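Local coordinates for VOC domain-containing protein (Streptococcus mutans, PDB 3L7T) that binds zinc as a two-subunit member of the glyoxalase superfamily and may have lactoylglutathione lyase activity, at residues 52-57 with 85-90; 22-27 with 43-48; 97-100 with 105-108. One frame throughout, in Å; residues are numbered along the deposited sequence.

Overall arrangement
All three contacts are apolar, but they differ in depth and surroundings. Contacts 1 and 2 are buried near the centre of the folded chain, with centres about 10 Å apart. They use neighbouring strands of one sheet, 52-58 and 42-49, joined by probable backbone hydrogen bonds such as I56 N to L45 O (2.7 Å). Both lie near zinc-site residues and charged pairs and touch the second subunit. Contact 1 reaches across to strand 81-88 of the other sheet, whereas contact 2 seats helix 16-26. Contact 3 is more peripheral, largely buried but with I100 exposed, and joins helix 92-102 to the loop after it. It meets contact 2 where L27 CD2 packs on L99 CD2 (3.7 Å).

Contact 1 of 3, residues 52-57 with 85-90; sequences IELEIF and LAFYVE
L54 meets L85 and F87 with its two methyl branches, one for each. L54 CD2 lies 4.0 Å from L85 CD2, and the two leucine side chains cross obliquely. L54 CD1 comes up to F87 at the edge of the ring, near its plane, 4.3 Å from CE1. L54 has CG anti to its carbonyl carbon (chi1 -55°), L85 has CG anti to its backbone N (chi1 173°), and each chi1 directs its CD2 toward the other leucine. F87 swings its ring end closer to L54 than its CB direction would suggest. The strands themselves stay well apart, with the L54 and L85 CA atoms 10.4 Å from each other. F29 packs on both L54 and F87. Strand 81-88 also pairs with an antiparallel strand of the second subunit, and V6 of that subunit packs on L85. E55 and H8 bind zinc, and K44 makes a salt bridge to E55 OE2. H84 and E131, the protein's other zinc-binding residues, lie on the sheet of 81-88 and probably complete a site with the second subunit. L54 thus links the H8 and E55 sheet to the H84 and E131 sheet, as befits the paired-sheet vicinal oxygen chelate (VOC) fold of the glyoxalase superfamily.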
loop_
_atom_site.group_PDB
_atom_site.type_symbol
_atom_site.label_atom_id
_atom_site.label_comp_id
_atom_site.label_asym_id
_atom_site.label_seq_id
_atom_site.Cartn_x
_atom_site.Cartn_y
_atom_site.Cartn_z
ATOM N N ILE A 52 11.403 -1.777 -5.441
ATOM C CA ILE A 52 10.086 -2.305 -5.161
ATOM C C ILE A 52 9.320 -2.143 -6.465
ATOM O O ILE A 52 9.476 -1.127 -7.140
ATOM C CB ILE A 52 9.432 -1.477 -4.021
ATOM C CG1 ILE A 52 10.070 -1.869 -2.686
ATOM C CG2 ILE A 52 7.905 -1.648 -3.990
ATOM C CD1 ILE A 52 9.780 -0.943 -1.533
ATOM N N GLU A 53 8.426 -3.066 -6.776
ATOM C CA GLU A 53 7.524 -2.843 -7.907
ATOM C C GLU A 53 6.180 -2.261 -7.440
ATOM O O GLU A 53 5.724 -2.552 -6.350
ATOM C CB GLU A 53 7.295 -4.152 -8.669
ATOM C CG GLU A 53 8.573 -4.731 -9.279
ATOM C CD GLU A 53 8.297 -5.919 -10.202
ATOM O OE1 GLU A 53 7.119 -6.186 -10.536
ATOM O OE2 GLU A 53 9.263 -6.602 -10.581
ATOM N N LEU A 54 5.538 -1.471 -8.288
ATOM C CA LEU A 54 4.127 -1.093 -8.079
ATOM C C LEU A 54 3.313 -1.860 -9.097
ATOM O O LEU A 54 3.624 -1.803 -10.282
ATOM C CB LEU A 54 3.947 0.409 -8.358
ATOM C CG LEU A 54 4.866 1.312 -7.565
ATOM C CD1 LEU A 54 4.551 2.797 -7.948
ATOM C CD2 LEU A 54 4.731 1.088 -6.090
ATOM N N GLU A 55 2.314 -2.620 -8.646
ATOM C CA GLU A 55 1.499 -3.409 -9.557
ATOM C C GLU A 55 0.179 -2.699 -9.703
ATOM O O GLU A 55 -0.585 -2.644 -8.755
ATOM C CB GLU A 55 1.209 -4.796 -8.976
ATOM C CG GLU A 55 2.392 -5.724 -8.902
ATOM C CD GLU A 55 1.979 -7.140 -8.548
ATOM O OE1 GLU A 55 0.853 -7.320 -8.003
ATOM O OE2 GLU A 55 2.859 -8.022 -8.659
ATOM N N ILE A 56 -0.102 -2.167 -10.880
ATOM C CA ILE A 56 -1.363 -1.479 -11.099
ATOM C C ILE A 56 -2.358 -2.436 -11.783
ATOM O O ILE A 56 -2.065 -2.980 -12.862
ATOM C CB ILE A 56 -1.153 -0.230 -11.949
ATOM C CG1 ILE A 56 -0.028 0.658 -11.397
ATOM C CG2 ILE A 56 -2.461 0.538 -12.112
ATOM C CD1 ILE A 56 -0.270 1.211 -10.053
ATOM N N PHE A 57 -3.540 -2.592 -11.191
ATOM C CA PHE A 57 -4.564 -3.458 -11.762
ATOM C C PHE A 57 -5.743 -2.622 -12.165
ATOM O O PHE A 57 -6.261 -1.868 -11.366
ATOM C CB PHE A 57 -5.055 -4.480 -10.743
ATOM C CG PHE A 57 -4.058 -5.562 -10.431
ATOM C CD1 PHE A 57 -4.087 -6.770 -11.117
ATOM C CD2 PHE A 57 -3.172 -5.410 -9.374
ATOM C CE1 PHE A 57 -3.220 -7.817 -10.784
ATOM C CE2 PHE A 57 -2.320 -6.464 -9.001
ATOM C CZ PHE A 57 -2.345 -7.661 -9.733
ATOM N N LEU A 85 0.683 5.841 0.183
ATOM C CA LEU A 85 2.010 5.443 -0.220
ATOM C C LEU A 85 2.807 6.712 -0.360
ATOM O O LEU A 85 2.335 7.704 -0.922
ATOM C CB LEU A 85 1.912 4.704 -1.575
ATOM C CG LEU A 85 3.146 4.287 -2.344
ATOM C CD1 LEU A 85 3.951 3.354 -1.507
ATOM C CD2 LEU A 85 2.704 3.571 -3.631
ATOM N N ALA A 86 4.028 6.702 0.171
ATOM C CA ALA A 86 4.860 7.885 0.138
ATOM C C ALA A 86 6.132 7.571 -0.602
ATOM O O ALA A 86 6.650 6.462 -0.478
ATOM C CB ALA A 86 5.205 8.320 1.580
ATOM N N PHE A 87 6.652 8.559 -1.336
ATOM C CA PHE A 87 7.873 8.393 -2.104
ATOM C C PHE A 87 8.930 9.336 -1.569
ATOM O O PHE A 87 8.645 10.505 -1.281
ATOM C CB PHE A 87 7.620 8.758 -3.578
ATOM C CG PHE A 87 6.579 7.922 -4.222
ATOM C CD1 PHE A 87 6.865 6.599 -4.576
ATOM C CD2 PHE A 87 5.293 8.425 -4.440
ATOM C CE1 PHE A 87 5.881 5.780 -5.145
ATOM C CE2 PHE A 87 4.296 7.614 -5.004
ATOM C CZ PHE A 87 4.596 6.287 -5.362
ATOM N N TYR A 88 10.170 8.853 -1.523
ATOM C CA TYR A 88 11.317 9.709 -1.272
ATOM C C TYR A 88 11.662 10.602 -2.477
ATOM O O TYR A 88 11.665 10.141 -3.631
ATOM C CB TYR A 88 12.515 8.855 -0.843
ATOM C CG TYR A 88 13.757 9.660 -0.547
ATOM C CD1 TYR A 88 13.920 10.315 0.670
ATOM C CD2 TYR A 88 14.750 9.803 -1.507
ATOM C CE1 TYR A 88 15.054 11.102 0.913
ATOM C CE2 TYR A 88 15.885 10.559 -1.266
ATOM C CZ TYR A 88 16.039 11.192 -0.055
ATOM O OH TYR A 88 17.179 11.932 0.163
ATOM N N VAL A 89 11.770 11.905 -2.222
ATOM C CA VAL A 89 12.343 12.858 -3.192
ATOM C C VAL A 89 13.418 13.734 -2.539
ATOM O O VAL A 89 13.377 13.982 -1.328
ATOM C CB VAL A 89 11.253 13.754 -3.838
ATOM C CG1 VAL A 89 10.252 12.898 -4.626
ATOM C CG2 VAL A 89 10.541 14.587 -2.786
ATOM N N GLU A 90 14.408 14.167 -3.313
ATOM C CA GLU A 90 15.451 15.036 -2.743
ATOM C C GLU A 90 14.886 16.397 -2.325
ATOM O O GLU A 90 15.286 16.965 -1.312
ATOM C CB GLU A 90 16.606 15.244 -3.734
ATOM C CG GLU A 90 16.865 14.079 -4.654
ATOM C CD GLU A 90 18.341 13.812 -4.863
ATOM O OE1 GLU A 90 18.674 13.068 -5.812
ATOM O OE2 GLU A 90 19.168 14.331 -4.071
#

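Contact 2 of 3, residues 22-27 with 43-48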
loop_
_atom_site.group_PDB
_atom_site.type_symbol
_atom_site.label_atom_id
_atom_site.label_comp_id
_atom_site.label_asym_id
_atom_site.label_seq_id
_atom_site.Cartn_x
_atom_site.Cartn_y
_atom_site.Cartn_z
ATOM N N PHE A 22 -1.328 8.732 -15.895
ATOM C CA PHE A 22 -0.884 9.369 -14.659
ATOM C C PHE A 22 0.453 8.786 -14.178
ATOM O O PHE A 22 1.429 9.507 -13.987
ATOM C CB PHE A 22 -1.971 9.214 -13.583
ATOM C CG PHE A 22 -1.600 9.800 -12.238
ATOM C CD1 PHE A 22 -1.786 11.162 -11.987
ATOM C CD2 PHE A 22 -1.110 8.996 -11.206
ATOM C CE1 PHE A 22 -1.527 11.693 -10.725
ATOM C CE2 PHE A 22 -0.851 9.527 -9.951
ATOM C CZ PHE A 22 -1.007 10.884 -9.721
ATOM N N TYR A 23 0.482 7.481 -13.924
ATOM C CA TYR A 23 1.678 6.830 -13.366
ATOM C C TYR A 23 2.899 6.799 -14.298
ATOM O O TYR A 23 4.048 6.925 -13.855
ATOM C CB TYR A 23 1.310 5.413 -12.872
ATOM C CG TYR A 23 0.482 5.428 -11.568
ATOM C CD1 TYR A 23 1.092 5.682 -10.341
ATOM C CD2 TYR A 23 -0.908 5.238 -11.583
ATOM C CE1 TYR A 23 0.371 5.773 -9.169
ATOM C CE2 TYR A 23 -1.659 5.328 -10.395
ATOM C CZ TYR A 23 -1.002 5.590 -9.187
ATOM O OH TYR A 23 -1.707 5.675 -7.998
ATOM N N VAL A 24 2.660 6.467 -15.559
ATOM C CA VAL A 24 3.758 6.221 -16.494
ATOM C C VAL A 24 4.171 7.549 -17.144
ATOM O O VAL A 24 5.336 7.934 -17.096
ATOM C CB VAL A 24 3.385 5.167 -17.567
ATOM C CG1 VAL A 24 4.508 5.002 -18.579
ATOM C CG2 VAL A 24 3.054 3.788 -16.927
ATOM N N ASN A 25 3.204 8.327 -17.608
ATOM C CA ASN A 25 3.529 9.574 -18.327
ATOM C C ASN A 25 3.711 10.858 -17.515
ATOM O O ASN A 25 4.540 11.701 -17.852
ATOM C CB ASN A 25 2.572 9.775 -19.503
ATOM C CG ASN A 25 2.722 8.686 -20.545
ATOM O OD1 ASN A 25 3.781 8.062 -20.637
ATOM N ND2 ASN A 25 1.668 8.431 -21.312
ATOM N N GLN A 26 2.965 11.010 -16.430
ATOM C CA GLN A 26 3.133 12.170 -15.569
ATOM C C GLN A 26 4.117 11.960 -14.406
ATOM O O GLN A 26 4.981 12.807 -14.130
ATOM C CB GLN A 26 1.770 12.632 -15.068
ATOM C CG GLN A 26 0.852 13.079 -16.193
ATOM C CD GLN A 26 -0.353 13.806 -15.664
ATOM O OE1 GLN A 26 -0.442 15.040 -15.734
ATOM N NE2 GLN A 26 -1.247 13.061 -15.036
ATOM N N LEU A 27 4.049 10.803 -13.757
ATOM C CA LEU A 27 4.946 10.567 -12.637
ATOM C C LEU A 27 6.253 9.960 -13.107
ATOM O O LEU A 27 7.263 10.053 -12.421
ATOM C CB LEU A 27 4.292 9.696 -11.567
ATOM C CG LEU A 27 3.014 10.234 -10.915
ATOM C CD1 LEU A 27 2.666 9.434 -9.668
ATOM C CD2 LEU A 27 3.124 11.735 -10.628
ATOM N N TYR A 43 -5.993 -5.885 -16.837
ATOM C CA TYR A 43 -4.650 -5.371 -17.142
ATOM C C TYR A 43 -3.862 -5.279 -15.870
ATOM O O TYR A 43 -4.372 -4.793 -14.838
ATOM C CB TYR A 43 -4.697 -3.980 -17.814
ATOM C CG TYR A 43 -5.344 -4.048 -19.186
ATOM C CD1 TYR A 43 -4.572 -4.314 -20.314
ATOM C CD2 TYR A 43 -6.700 -3.851 -19.344
ATOM C CE1 TYR A 43 -5.124 -4.371 -21.570
ATOM C CE2 TYR A 43 -7.286 -3.944 -20.613
ATOM C CZ TYR A 43 -6.489 -4.233 -21.704
ATOM O OH TYR A 43 -7.044 -4.306 -22.966
ATOM N N LYS A 44 -2.651 -5.827 -15.920
ATOM C CA LYS A 44 -1.735 -5.743 -14.805
ATOM C C LYS A 44 -0.469 -5.062 -15.292
ATOM O O LYS A 44 0.150 -5.501 -16.264
ATOM C CB LYS A 44 -1.409 -7.151 -14.283
ATOM C CG LYS A 44 -0.423 -7.157 -13.084
ATOM C CD LYS A 44 -0.066 -8.584 -12.618
ATOM C CE LYS A 44 0.832 -8.541 -11.386
ATOM N NZ LYS A 44 2.298 -8.410 -11.721
ATOM N N LEU A 45 -0.226 -3.879 -14.751
ATOM C CA LEU A 45 0.840 -3.013 -15.193
ATOM C C LEU A 45 1.869 -2.979 -14.059
ATOM O O LEU A 45 1.564 -2.499 -12.958
ATOM C CB LEU A 45 0.289 -1.611 -15.425
ATOM C CG LEU A 45 1.338 -0.526 -15.706
ATOM C CD1 LEU A 45 2.204 -0.760 -16.960
ATOM C CD2 LEU A 45 0.659 0.816 -15.771
ATOM N N ASP A 46 3.083 -3.449 -14.344
ATOM C CA ASP A 46 4.128 -3.525 -13.313
ATOM C C ASP A 46 5.157 -2.423 -13.512
ATOM O O ASP A 46 5.793 -2.333 -14.576
ATOM C CB ASP A 46 4.820 -4.885 -13.377
ATOM C CG ASP A 46 3.850 -6.055 -13.144
ATOM O OD1 ASP A 46 2.875 -5.907 -12.359
ATOM O OD2 ASP A 46 4.084 -7.141 -13.725
ATOM N N LEU A 47 5.299 -1.573 -12.492
ATOM C CA LEU A 47 6.156 -0.377 -12.587
ATOM C C LEU A 47 7.349 -0.462 -11.652
ATOM O O LEU A 47 7.243 -0.966 -10.541
ATOM C CB LEU A 47 5.335 0.858 -12.198
ATOM C CG LEU A 47 4.085 1.076 -13.056
ATOM C CD1 LEU A 47 3.478 2.453 -12.776
ATOM C CD2 LEU A 47 4.394 0.976 -14.584
ATOM N N LYS A 48 8.482 0.098 -12.064
ATOM C CA LYS A 48 9.631 0.086 -11.192
ATOM C C LYS A 48 9.694 1.302 -10.287
ATOM O O LYS A 48 9.657 2.447 -10.770
ATOM C CB LYS A 48 10.912 0.006 -12.018
ATOM C CG LYS A 48 12.150 -0.099 -11.155
ATOM C CD LYS A 48 13.370 -0.578 -11.973
ATOM C CE LYS A 48 14.505 -0.990 -11.032
ATOM N NZ LYS A 48 15.049 0.253 -10.396
#
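V24 and Y23, on helix 16-26, fit against L45 and L47 of strand 42-49. This is the helix-on-sheet packing of the VOC fold, with the helix lying across one face of a sheet. The axes of helix 22-26 and strand 43-48 make an angle of 45° and approach to 10.4 Å. One methyl of V24 is the main bump. V24 CG2 rests over the groove between two leucine methyls, 3.9 Å from L47 CD2 and 4.0 Å from L45 CD2, and the three form a near-equilateral triangle. It lies anti to the V24 carbonyl carbon, while CG1 is anti to the backbone N (chi1 176°). L47 in turn works as a fork. Its CD2 takes V24, and its CD1 reaches Y23 CB at 3.7 Å. The Y23 ring then leads away from the strand. F22 CD2 covers one of its faces, over the centre, and Y23 OH is hydrogen-bonded to D124 OD2. V31 of strand 30-37 packs on both V24 and L45. The helix widens here into a pi-type turn, with L27 N hydrogen-bonded to F22 O (2.9 Å). K44 and D46 turn to the other side of the strand, where R33 makes a salt bridge to D46. K44 NZ meets D46 OD1 at 2.6 Å, on the syn side of the carboxylate and 19° out of its plane.

Contact 3 of 3, residues 97-100 with 105-108; sequences QELI and RVEE
V106 makes the apolar contacts to L99 and I100 of helix 92-102, chiefly through one methyl. V106 CG2 lies 3.6 Å from L99 CB and 3.9 Å from L99 CD1. The same methyl is 3.9 Å from I100 CG1. L99 and V106 cross at about a right angle. The valine methyl comes against the base of the leucine as well as its branch. I100 meets V106 more obliquely, and its CG1 also passes 4.1 Å from V106 N. The V106 torsion (chi1 -169°) sets CG2 anti to the carbonyl carbon and beside the backbone N, which is the branch turned to the helix. L99 and V106 are buried, whereas I100 lies at the exposed margin. The segment 105-108 belongs to the loop that leads from helix 92-102 back into the second sheet of the VOC fold. Strand 118-123 packs on both partners, F122 on L99 and A120 on V106. The polar contacts come from outside the two segments. R96, one helical turn before I100, donates hydrogen bonds through NH2 to V106 O and through NE to E107 O. One guanidinium group therefore holds two successive carbonyls of the loop against the helix. E107 is also tied to F121 by backbone hydrogen bonding, while its CB points away from the helix.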
loop_
_atom_site.group_PDB
_atom_site.type_symbol
_atom_site.label_atom_id
_atom_site.label_comp_id
_atom_site.label_asym_id
_atom_site.label_seq_id
_atom_site.Cartn_x
_atom_site.Cartn_y
_atom_site.Cartn_z
ATOM N N GLN A 97 6.361 21.756 -7.196
ATOM C CA GLN A 97 6.305 22.695 -8.322
ATOM C C GLN A 97 6.032 21.954 -9.627
ATOM O O GLN A 97 5.137 22.337 -10.389
ATOM C CB GLN A 97 7.641 23.444 -8.485
ATOM C CG GLN A 97 8.125 24.190 -7.266
ATOM C CD GLN A 97 7.415 25.488 -7.116
ATOM O OE1 GLN A 97 6.233 25.588 -7.443
ATOM N NE2 GLN A 97 8.144 26.526 -6.720
ATOM N N GLU A 98 6.884 20.976 -9.926
ATOM C CA GLU A 98 6.819 20.252 -11.202
ATOM C C GLU A 98 5.463 19.593 -11.369
ATOM O O GLU A 98 4.886 19.587 -12.472
ATOM C CB GLU A 98 7.911 19.177 -11.306
ATOM C CG GLU A 98 9.346 19.684 -11.348
ATOM C CD GLU A 98 10.370 18.553 -11.192
ATOM O OE1 GLU A 98 10.622 18.121 -10.044
ATOM O OE2 GLU A 98 10.913 18.084 -12.221
ATOM N N LEU A 99 4.970 18.999 -10.284
ATOM C CA LEU A 99 3.675 18.336 -10.308
ATOM C C LEU A 99 2.571 19.315 -10.639
ATOM O O LEU A 99 1.686 19.028 -11.449
ATOM C CB LEU A 99 3.384 17.632 -8.977
ATOM C CG LEU A 99 3.993 16.250 -8.759
ATOM C CD1 LEU A 99 3.656 15.716 -7.363
ATOM C CD2 LEU A 99 3.472 15.282 -9.835
ATOM N N ILE A 100 2.558 20.452 -9.956
ATOM C CA ILE A 100 1.532 21.429 -10.251
ATOM C C ILE A 100 1.607 21.857 -11.709
ATOM O O ILE A 100 0.576 22.048 -12.343
ATOM C CB ILE A 100 1.611 22.638 -9.322
ATOM C CG1 ILE A 100 1.224 22.208 -7.905
ATOM C CG2 ILE A 100 0.685 23.756 -9.826
ATOM C CD1 ILE A 100 1.756 23.130 -6.805
ATOM N N ARG A 105 -2.720 18.584 -8.732
ATOM C CA ARG A 105 -2.844 19.454 -7.549
ATOM C C ARG A 105 -2.067 18.875 -6.376
ATOM O O ARG A 105 -2.235 17.705 -6.028
ATOM C CB ARG A 105 -4.305 19.631 -7.136
ATOM C CG ARG A 105 -4.496 20.607 -5.965
ATOM C CD ARG A 105 -5.413 20.035 -4.887
ATOM N NE ARG A 105 -6.828 20.245 -5.196
ATOM C CZ ARG A 105 -7.666 20.974 -4.454
ATOM N NH1 ARG A 105 -7.245 21.546 -3.329
ATOM N NH2 ARG A 105 -8.937 21.110 -4.825
ATOM N N VAL A 106 -1.209 19.692 -5.779
ATOM C CA VAL A 106 -0.437 19.264 -4.618
ATOM C C VAL A 106 -0.758 20.157 -3.429
ATOM O O VAL A 106 -0.699 21.390 -3.530
ATOM C CB VAL A 106 1.056 19.317 -4.909
ATOM C CG1 VAL A 106 1.857 18.619 -3.786
ATOM C CG2 VAL A 106 1.328 18.661 -6.269
ATOM N N GLU A 107 -1.158 19.543 -2.325
ATOM C CA GLU A 107 -1.436 20.311 -1.109
ATOM C C GLU A 107 -0.174 20.988 -0.554
ATOM O O GLU A 107 0.958 20.670 -0.953
ATOM C CB GLU A 107 -2.136 19.417 -0.070
ATOM C CG GLU A 107 -3.511 18.934 -0.573
ATOM C CD GLU A 107 -4.278 18.054 0.418
ATOM O OE1 GLU A 107 -3.669 17.574 1.404
ATOM O OE2 GLU A 107 -5.489 17.808 0.182
ATOM N N GLU A 108 -0.365 21.994 0.298
ATOM C CA GLU A 108 0.757 22.783 0.803
ATOM C C GLU A 108 1.823 21.870 1.368
ATOM O O GLU A 108 1.517 20.898 2.056
ATOM C CB GLU A 108 0.322 23.678 1.963
ATOM C CG GLU A 108 -0.274 24.992 1.589
ATOM C CD GLU A 108 -0.614 25.802 2.826
ATOM O OE1 GLU A 108 0.325 26.187 3.562
ATOM O OE2 GLU A 108 -1.821 25.943 3.109
#